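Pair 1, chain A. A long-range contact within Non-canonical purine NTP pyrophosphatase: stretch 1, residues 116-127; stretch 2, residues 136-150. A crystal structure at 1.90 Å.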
# COMPACT_ATOMS: atom_id res chain seq x y z
N ASP A 116 14.21 -8.22 23.53
CA ASP A 116 14.02 -7.35 22.37
C ASP A 116 12.96 -6.29 22.65
O ASP A 116 11.78 -6.60 22.77
CB ASP A 116 13.63 -8.16 21.14
CG ASP A 116 13.74 -7.36 19.86
OD1 ASP A 116 13.94 -6.13 19.95
OD2 ASP A 116 13.61 -7.95 18.77
N ARG A 117 13.40 -5.03 22.75
CA ARG A 117 12.49 -3.92 22.99
C ARG A 117 12.21 -3.17 21.68
O ARG A 117 11.64 -2.08 21.70
CB ARG A 117 13.09 -2.94 24.01
CG ARG A 117 13.63 -3.59 25.27
CD ARG A 117 12.54 -3.89 26.28
NE ARG A 117 11.91 -2.68 26.80
CZ ARG A 117 10.98 -2.67 27.75
NH1 ARG A 117 10.59 -3.81 28.31
NH2 ARG A 117 10.45 -1.53 28.16
N SER A 118 12.61 -3.76 20.56
CA SER A 118 12.47 -3.11 19.26
C SER A 118 11.02 -2.77 18.95
O SER A 118 10.12 -3.55 19.25
CB SER A 118 13.05 -3.99 18.15
OG SER A 118 14.45 -4.14 18.32
N ALA A 119 10.81 -1.61 18.34
CA ALA A 119 9.47 -1.16 17.99
C ALA A 119 9.54 -0.17 16.83
O ALA A 119 10.60 0.37 16.53
CB ALA A 119 8.78 -0.54 19.19
N SER A 120 8.40 0.06 16.19
CA SER A 120 8.33 1.01 15.09
C SER A 120 6.98 1.71 15.09
O SER A 120 5.96 1.10 15.40
CB SER A 120 8.54 0.31 13.75
OG SER A 120 9.75 -0.43 13.75
N PHE A 121 7.00 3.00 14.75
CA PHE A 121 5.78 3.73 14.45
C PHE A 121 5.56 3.67 12.95
O PHE A 121 6.52 3.80 12.18
CB PHE A 121 5.91 5.20 14.86
CG PHE A 121 5.42 5.50 16.25
CD1 PHE A 121 4.11 5.24 16.61
CD2 PHE A 121 6.27 6.08 17.18
CE1 PHE A 121 3.66 5.53 17.88
CE2 PHE A 121 5.82 6.38 18.45
CZ PHE A 121 4.51 6.10 18.81
N HIS A 122 4.31 3.49 12.53
CA HIS A 122 3.97 3.45 11.12
C HIS A 122 2.91 4.48 10.78
O HIS A 122 1.96 4.66 11.54
CB HIS A 122 3.46 2.06 10.72
CG HIS A 122 4.47 0.97 10.88
ND1 HIS A 122 5.20 0.48 9.82
CD2 HIS A 122 4.88 0.29 11.97
CE1 HIS A 122 6.01 -0.47 10.25
NE2 HIS A 122 5.84 -0.60 11.55
N CYS A 123 3.07 5.14 9.64
CA CYS A 123 2.02 5.99 9.10
C CYS A 123 1.80 5.65 7.64
O CYS A 123 2.71 5.75 6.82
CB CYS A 123 2.39 7.47 9.23
SG CYS A 123 1.19 8.57 8.44
N VAL A 124 0.58 5.24 7.31
CA VAL A 124 0.24 4.91 5.94
C VAL A 124 -0.82 5.87 5.45
O VAL A 124 -1.91 5.96 6.02
CB VAL A 124 -0.27 3.47 5.80
CG1 VAL A 124 -0.58 3.15 4.33
CG2 VAL A 124 0.76 2.48 6.35
N ILE A 125 -0.49 6.60 4.38
CA ILE A 125 -1.40 7.55 3.77
C ILE A 125 -1.92 6.96 2.47
O ILE A 125 -1.15 6.41 1.68
CB ILE A 125 -0.68 8.89 3.48
CG1 ILE A 125 -0.24 9.54 4.79
CG2 ILE A 125 -1.58 9.83 2.68
CD1 ILE A 125 0.57 10.81 4.62
N ALA A 126 -3.23 7.07 2.25
CA ALA A 126 -3.82 6.66 0.99
C ALA A 126 -4.52 7.84 0.35
O ALA A 126 -5.31 8.53 1.00
CB ALA A 126 -4.79 5.50 1.20
N LEU A 127 -4.21 8.09 -0.92
CA LEU A 127 -4.89 9.13 -1.69
C LEU A 127 -5.64 8.49 -2.85
O LEU A 127 -5.04 7.86 -3.72
CB LEU A 127 -3.87 10.14 -2.21
CG LEU A 127 -4.41 11.23 -3.14
CD1 LEU A 127 -5.57 11.95 -2.48
CD2 LEU A 127 -3.31 12.21 -3.54
N PRO A 136 -4.73 3.56 -5.58
CA PRO A 136 -4.49 4.78 -4.80
C PRO A 136 -3.00 4.98 -4.56
O PRO A 136 -2.24 4.01 -4.53
CB PRO A 136 -5.20 4.49 -3.47
CG PRO A 136 -5.23 3.00 -3.38
CD PRO A 136 -5.43 2.53 -4.79
N LEU A 137 -2.58 6.23 -4.42
CA LEU A 137 -1.23 6.52 -3.99
C LEU A 137 -1.09 6.05 -2.56
O LEU A 137 -1.90 6.41 -1.71
CB LEU A 137 -0.95 8.02 -4.07
CG LEU A 137 0.40 8.49 -3.51
CD1 LEU A 137 1.55 7.84 -4.26
CD2 LEU A 137 0.49 10.00 -3.56
N ILE A 138 -0.07 5.24 -2.29
CA ILE A 138 0.19 4.77 -0.93
C ILE A 138 1.55 5.27 -0.46
O ILE A 138 2.57 4.99 -1.09
CB ILE A 138 0.17 3.23 -0.85
CG1 ILE A 138 -1.16 2.68 -1.36
CG2 ILE A 138 0.45 2.77 0.58
CD1 ILE A 138 -2.37 3.14 -0.57
N CYS A 139 1.56 6.03 0.63
CA CYS A 139 2.80 6.50 1.23
C CYS A 139 2.97 5.84 2.59
O CYS A 139 2.09 5.93 3.44
CB CYS A 139 2.79 8.01 1.38
SG CYS A 139 2.59 8.90 -0.17
N HIS A 140 4.10 5.16 2.79
CA HIS A 140 4.31 4.43 4.03
C HIS A 140 5.54 4.91 4.78
O HIS A 140 6.67 4.64 4.38
CB HIS A 140 4.40 2.93 3.74
CG HIS A 140 4.47 2.07 4.97
ND1 HIS A 140 4.37 0.70 4.93
CD2 HIS A 140 4.62 2.40 6.27
CE1 HIS A 140 4.47 0.22 6.15
NE2 HIS A 140 4.62 1.23 6.99
N GLY A 141 5.32 5.62 5.88
CA GLY A 141 6.40 6.12 6.71
C GLY A 141 6.67 5.20 7.89
O GLY A 141 5.74 4.73 8.55
N VAL A 142 7.95 4.94 8.14
CA VAL A 142 8.35 4.05 9.22
C VAL A 142 9.40 4.71 10.11
O VAL A 142 10.41 5.22 9.62
CB VAL A 142 8.90 2.71 8.69
CG1 VAL A 142 9.37 1.83 9.85
CG2 VAL A 142 7.84 1.99 7.87
N TRP A 143 9.17 4.67 11.41
CA TRP A 143 10.07 5.26 12.38
C TRP A 143 10.49 4.18 13.38
O TRP A 143 9.68 3.73 14.19
CB TRP A 143 9.37 6.41 13.10
CG TRP A 143 10.27 7.34 13.84
CD1 TRP A 143 11.63 7.48 13.69
CD2 TRP A 143 9.89 8.28 14.86
NE1 TRP A 143 12.10 8.44 14.54
CE2 TRP A 143 11.06 8.94 15.27
CE3 TRP A 143 8.67 8.61 15.45
CZ2 TRP A 143 11.04 9.93 16.27
CZ3 TRP A 143 8.66 9.59 16.44
CH2 TRP A 143 9.84 10.23 16.83
N GLU A 144 11.76 3.77 13.32
CA GLU A 144 12.27 2.70 14.18
C GLU A 144 12.84 3.21 15.51
O GLU A 144 13.57 4.19 15.54
CB GLU A 144 13.34 1.89 13.44
CG GLU A 144 12.88 1.32 12.11
CD GLU A 144 13.97 0.55 11.40
OE1 GLU A 144 15.07 0.41 11.97
OE2 GLU A 144 13.74 0.07 10.26
N GLY A 145 12.51 2.52 16.60
CA GLY A 145 13.04 2.88 17.90
C GLY A 145 12.97 1.73 18.88
O GLY A 145 12.99 0.56 18.49
N GLU A 146 12.90 2.06 20.17
CA GLU A 146 12.84 1.07 21.23
C GLU A 146 11.84 1.51 22.28
O GLU A 146 11.63 2.71 22.48
CB GLU A 146 14.21 0.89 21.89
CG GLU A 146 15.32 0.49 20.94
CD GLU A 146 16.67 0.45 21.61
OE1 GLU A 146 16.74 0.75 22.82
OE2 GLU A 146 17.67 0.11 20.94
N ILE A 147 11.22 0.55 22.96
CA ILE A 147 10.30 0.86 24.05
C ILE A 147 11.07 1.04 25.35
O ILE A 147 11.78 0.15 25.79
CB ILE A 147 9.23 -0.24 24.23
CG1 ILE A 147 8.52 -0.51 22.91
CG2 ILE A 147 8.23 0.16 25.31
CD1 ILE A 147 7.77 0.70 22.36
N ALA A 148 10.91 2.21 25.97
CA ALA A 148 11.61 2.50 27.21
C ALA A 148 11.01 1.72 28.38
O ALA A 148 9.93 1.14 28.26
CB ALA A 148 11.58 4.00 27.49
N ARG A 149 11.72 1.71 29.50
CA ARG A 149 11.28 1.00 30.69
C ARG A 149 10.22 1.80 31.44
O ARG A 149 9.36 1.24 32.11
CB ARG A 149 12.47 0.71 31.61
CG ARG A 149 13.61 -0.05 30.95
CD ARG A 149 13.35 -1.54 30.91
NE ARG A 149 14.42 -2.27 30.23
CZ ARG A 149 14.50 -3.59 30.15
NH1 ARG A 149 13.56 -4.35 30.71
NH2 ARG A 149 15.51 -4.16 29.52
N GLU A 150 10.31 3.12 31.33
CA GLU A 150 9.34 4.01 31.96
C GLU A 150 9.12 5.26 31.11
O GLU A 150 10.00 5.65 30.35
CB GLU A 150 9.79 4.39 33.38
CG GLU A 150 11.12 5.13 33.43
CD GLU A 150 11.51 5.53 34.85
OE1 GLU A 150 11.86 4.63 35.65
OE2 GLU A 150 11.46 6.74 35.16

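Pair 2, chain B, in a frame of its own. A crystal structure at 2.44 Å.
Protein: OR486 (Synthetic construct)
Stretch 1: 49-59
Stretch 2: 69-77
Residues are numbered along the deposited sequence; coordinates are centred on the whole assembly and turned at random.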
# COMPACT_ATOMS: atom_id res chain seq x y z
N ASN B 49 -6.75 18.52 -1.41
CA ASN B 49 -7.75 19.37 -0.75
C ASN B 49 -7.32 19.86 0.63
O ASN B 49 -8.11 19.87 1.57
CB ASN B 49 -9.09 18.63 -0.64
CG ASN B 49 -9.51 18.00 -1.95
OD1 ASN B 49 -8.72 17.88 -2.88
ND2 ASN B 49 -10.77 17.58 -2.02
N GLY B 50 -6.06 20.27 0.73
CA GLY B 50 -5.52 20.79 1.97
C GLY B 50 -5.43 19.78 3.10
O GLY B 50 -5.37 20.15 4.27
N LYS B 51 -5.43 18.50 2.75
CA LYS B 51 -5.30 17.44 3.75
C LYS B 51 -4.17 16.47 3.42
O LYS B 51 -3.85 16.25 2.25
CB LYS B 51 -6.63 16.69 3.94
CG LYS B 51 -7.74 17.54 4.51
CD LYS B 51 -9.01 16.74 4.73
CE LYS B 51 -10.08 17.57 5.42
NZ LYS B 51 -11.35 16.81 5.61
N LYS B 52 -3.58 15.88 4.45
CA LYS B 52 -2.51 14.91 4.29
C LYS B 52 -2.85 13.62 5.01
O LYS B 52 -2.98 13.59 6.23
CB LYS B 52 -1.20 15.49 4.83
CG LYS B 52 -0.04 14.52 4.89
CD LYS B 52 1.20 15.19 5.45
CE LYS B 52 2.17 14.17 6.04
NZ LYS B 52 1.59 13.50 7.23
N THR B 53 -3.00 12.54 4.24
CA THR B 53 -3.40 11.25 4.79
C THR B 53 -2.31 10.20 4.65
O THR B 53 -1.90 9.87 3.53
CB THR B 53 -4.70 10.73 4.14
OG1 THR B 53 -4.50 10.56 2.74
CG2 THR B 53 -5.84 11.71 4.37
N ASN B 54 -1.83 9.69 5.77
CA ASN B 54 -0.84 8.62 5.78
C ASN B 54 -1.52 7.26 5.78
O ASN B 54 -2.35 6.97 6.64
CB ASN B 54 0.08 8.74 6.99
CG ASN B 54 0.95 9.99 6.94
OD1 ASN B 54 1.22 10.52 5.86
ND2 ASN B 54 1.37 10.46 8.10
N ILE B 55 -1.18 6.42 4.81
CA ILE B 55 -1.82 5.12 4.66
C ILE B 55 -0.84 3.97 4.78
O ILE B 55 0.21 3.96 4.13
CB ILE B 55 -2.54 5.01 3.30
CG1 ILE B 55 -3.43 6.22 3.06
CG2 ILE B 55 -3.33 3.71 3.22
CD1 ILE B 55 -4.24 6.14 1.79
N THR B 56 -1.17 3.01 5.64
CA THR B 56 -0.40 1.78 5.76
C THR B 56 -1.26 0.58 5.38
O THR B 56 -2.27 0.31 6.02
CB THR B 56 0.14 1.58 7.18
OG1 THR B 56 1.02 2.66 7.52
CG2 THR B 56 0.89 0.26 7.29
N VAL B 57 -0.87 -0.13 4.32
CA VAL B 57 -1.59 -1.32 3.89
C VAL B 57 -0.74 -2.58 4.01
O VAL B 57 0.37 -2.65 3.49
CB VAL B 57 -2.12 -1.18 2.45
CG1 VAL B 57 -1.07 -0.56 1.59
CG2 VAL B 57 -2.55 -2.53 1.90
N GLU B 58 -1.26 -3.57 4.72
CA GLU B 58 -0.60 -4.86 4.87
C GLU B 58 -1.02 -5.86 3.78
O GLU B 58 -2.18 -6.25 3.71
CB GLU B 58 -0.87 -5.45 6.26
CG GLU B 58 -0.36 -4.58 7.39
CD GLU B 58 -0.63 -5.18 8.75
OE1 GLU B 58 -1.25 -6.27 8.80
OE2 GLU B 58 -0.23 -4.57 9.76
N VAL B 59 -0.06 -6.25 2.95
CA VAL B 59 -0.32 -7.21 1.88
C VAL B 59 0.24 -8.57 2.28
O VAL B 59 1.38 -8.68 2.74
CB VAL B 59 0.33 -6.76 0.56
CG1 VAL B 59 -0.02 -7.74 -0.56
CG2 VAL B 59 -0.12 -5.35 0.20
N LYS B 69 -4.81 -7.33 3.51
CA LYS B 69 -5.42 -7.87 4.71
C LYS B 69 -5.76 -6.79 5.73
O LYS B 69 -6.72 -6.93 6.49
CB LYS B 69 -4.52 -8.94 5.35
CG LYS B 69 -4.53 -10.28 4.63
CD LYS B 69 -5.79 -11.08 4.94
CE LYS B 69 -5.64 -11.88 6.22
NZ LYS B 69 -6.85 -12.69 6.53
N ARG B 70 -4.99 -5.71 5.74
CA ARG B 70 -5.21 -4.61 6.68
C ARG B 70 -4.88 -3.25 6.07
O ARG B 70 -3.85 -3.08 5.42
CB ARG B 70 -4.42 -4.83 7.98
CG ARG B 70 -4.99 -5.92 8.88
CD ARG B 70 -4.16 -6.09 10.14
NE ARG B 70 -4.12 -4.86 10.93
CZ ARG B 70 -4.89 -4.62 11.99
NH1 ARG B 70 -5.76 -5.53 12.39
NH2 ARG B 70 -4.78 -3.48 12.65
N ILE B 71 -5.76 -2.28 6.30
CA ILE B 71 -5.55 -0.91 5.82
C ILE B 71 -5.73 0.10 6.95
O ILE B 71 -6.77 0.12 7.60
CB ILE B 71 -6.53 -0.55 4.69
CG1 ILE B 71 -6.42 -1.55 3.53
CG2 ILE B 71 -6.29 0.87 4.20
CD1 ILE B 71 -7.40 -1.29 2.41
N THR B 72 -4.72 0.93 7.17
CA THR B 72 -4.80 1.94 8.22
C THR B 72 -4.58 3.36 7.69
O THR B 72 -3.53 3.67 7.12
CB THR B 72 -3.78 1.67 9.34
OG1 THR B 72 -4.03 0.38 9.91
CG2 THR B 72 -3.88 2.72 10.43
N GLU B 73 -5.58 4.22 7.87
CA GLU B 73 -5.51 5.61 7.42
C GLU B 73 -5.57 6.61 8.57
O GLU B 73 -6.32 6.44 9.52
CB GLU B 73 -6.60 5.92 6.39
CG GLU B 73 -6.29 5.45 4.99
CD GLU B 73 -7.35 5.86 3.99
OE1 GLU B 73 -7.93 4.97 3.33
OE2 GLU B 73 -7.58 7.08 3.84
N THR B 74 -4.76 7.66 8.46
CA THR B 74 -4.77 8.75 9.42
C THR B 74 -4.76 10.08 8.68
O THR B 74 -3.87 10.34 7.87
CB THR B 74 -3.56 8.69 10.37
OG1 THR B 74 -2.35 8.63 9.59
CG2 THR B 74 -3.64 7.46 11.26
N VAL B 75 -5.75 10.92 8.97
CA VAL B 75 -5.89 12.20 8.28
C VAL B 75 -5.43 13.34 9.17
O VAL B 75 -5.84 13.45 10.32
CB VAL B 75 -7.36 12.45 7.89
CG1 VAL B 75 -7.46 13.65 6.96
CG2 VAL B 75 -7.96 11.21 7.25
N GLY B 76 -4.57 14.20 8.62
CA GLY B 76 -4.04 15.33 9.36
C GLY B 76 -4.22 16.65 8.64
O GLY B 76 -4.98 16.73 7.67
N SER B 77 -3.52 17.67 9.12
CA SER B 77 -3.59 19.02 8.55
C SER B 77 -5.02 19.57 8.53
O SER B 77 -5.23 20.78 8.63
CB SER B 77 -2.98 19.06 7.15
OG SER B 77 -1.60 18.74 7.19
O HOH W 1 -2.51 -1.30 8.02

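Pairs 1 and 2 are both antiparallel two-strand ladders, and their 14 central residues superpose with an RMSD of 0.4 Å over N, CA and C. In each, hydrogen-bonded and non-hydrogen-bonded residue pairs alternate, so successive side chains fall on alternate faces of the sheet. The angle between strand directions is 140° in pair 1 and 175° in pair 2.

The backbone bonds match closely. In pair 1, Cys A123 N donates to Gly A141 O (2.9 Å) and Gly A141 N to Cys A123 O (2.8 Å); at the equivalent place in pair 2, Thr B56 N donates to Thr B72 O (2.9 Å) and Thr B72 N to Thr B56 O (2.8 Å). The side chains differ: pair 1 has a glycine where pair 2 has a second threonine, and a water bridges Thr B56 O (2.6 Å) and Thr B72 OG1 (3.0 Å).

On the same face as these residues, Phe A121 and Trp A143 match Asn B54 and Thr B74. The two aromatic rings meet obliquely, Phe A121 CD2 lying 3.9 Å from Trp A143 CE3, and both residues are buried. The small polar pair touches through Asn B54 CB and Thr B74 OG1, 3.6 Å apart. On the other side of the Cys A123–Gly A141 pair, Ile A125 and Cys A139 correspond to Glu B58 and Arg B70. The former make an apolar contact between Ile A125 CB and Cys A139 CB (4.2 Å), whereas the latter form a long salt bridge, Glu B58 OE1 to Arg B70 NE (3.8 Å).

The opposite face carries His A122, Val A124, His A140 and Val A142, matched by Ile B55, Val B57, Ile B71 and Glu B73. Here pair 1 uses a diagonal hydrogen bond between His A122 ND1 and His A140 NE2 (3.0 Å), which joins the rings rim to rim. Val A124 CG2 then covers a face of the His A140 ring, 4.0 Å from its centroid. Pair 2 fills the same diagonal with aliphatic groups, Ile B55 CG2 approaching Ile B71 CG2 at 4.2 Å; directly across the ladder, Val B57 CG2 lies 4.3 Å from Ile B71 CG1. Thus a valine at the same position packs against a histidine in pair 1 and an isoleucine in pair 2. Across from Ile B55, Glu B73 contributes its aliphatic stem, with CG 3.5 Å from Ile B55 CG1; in pair 1, Val A142 CG2 lies 3.6 Å from His A122 ND1.

Farther along this face, Ser A120 and Glu A144 match Thr B53 and Val B75. Ser A120 OG lies 3.9 Å from Glu A144 CG, while Thr B53 CG2 and Val B75 CG1 pack methyl to methyl at 3.6 Å.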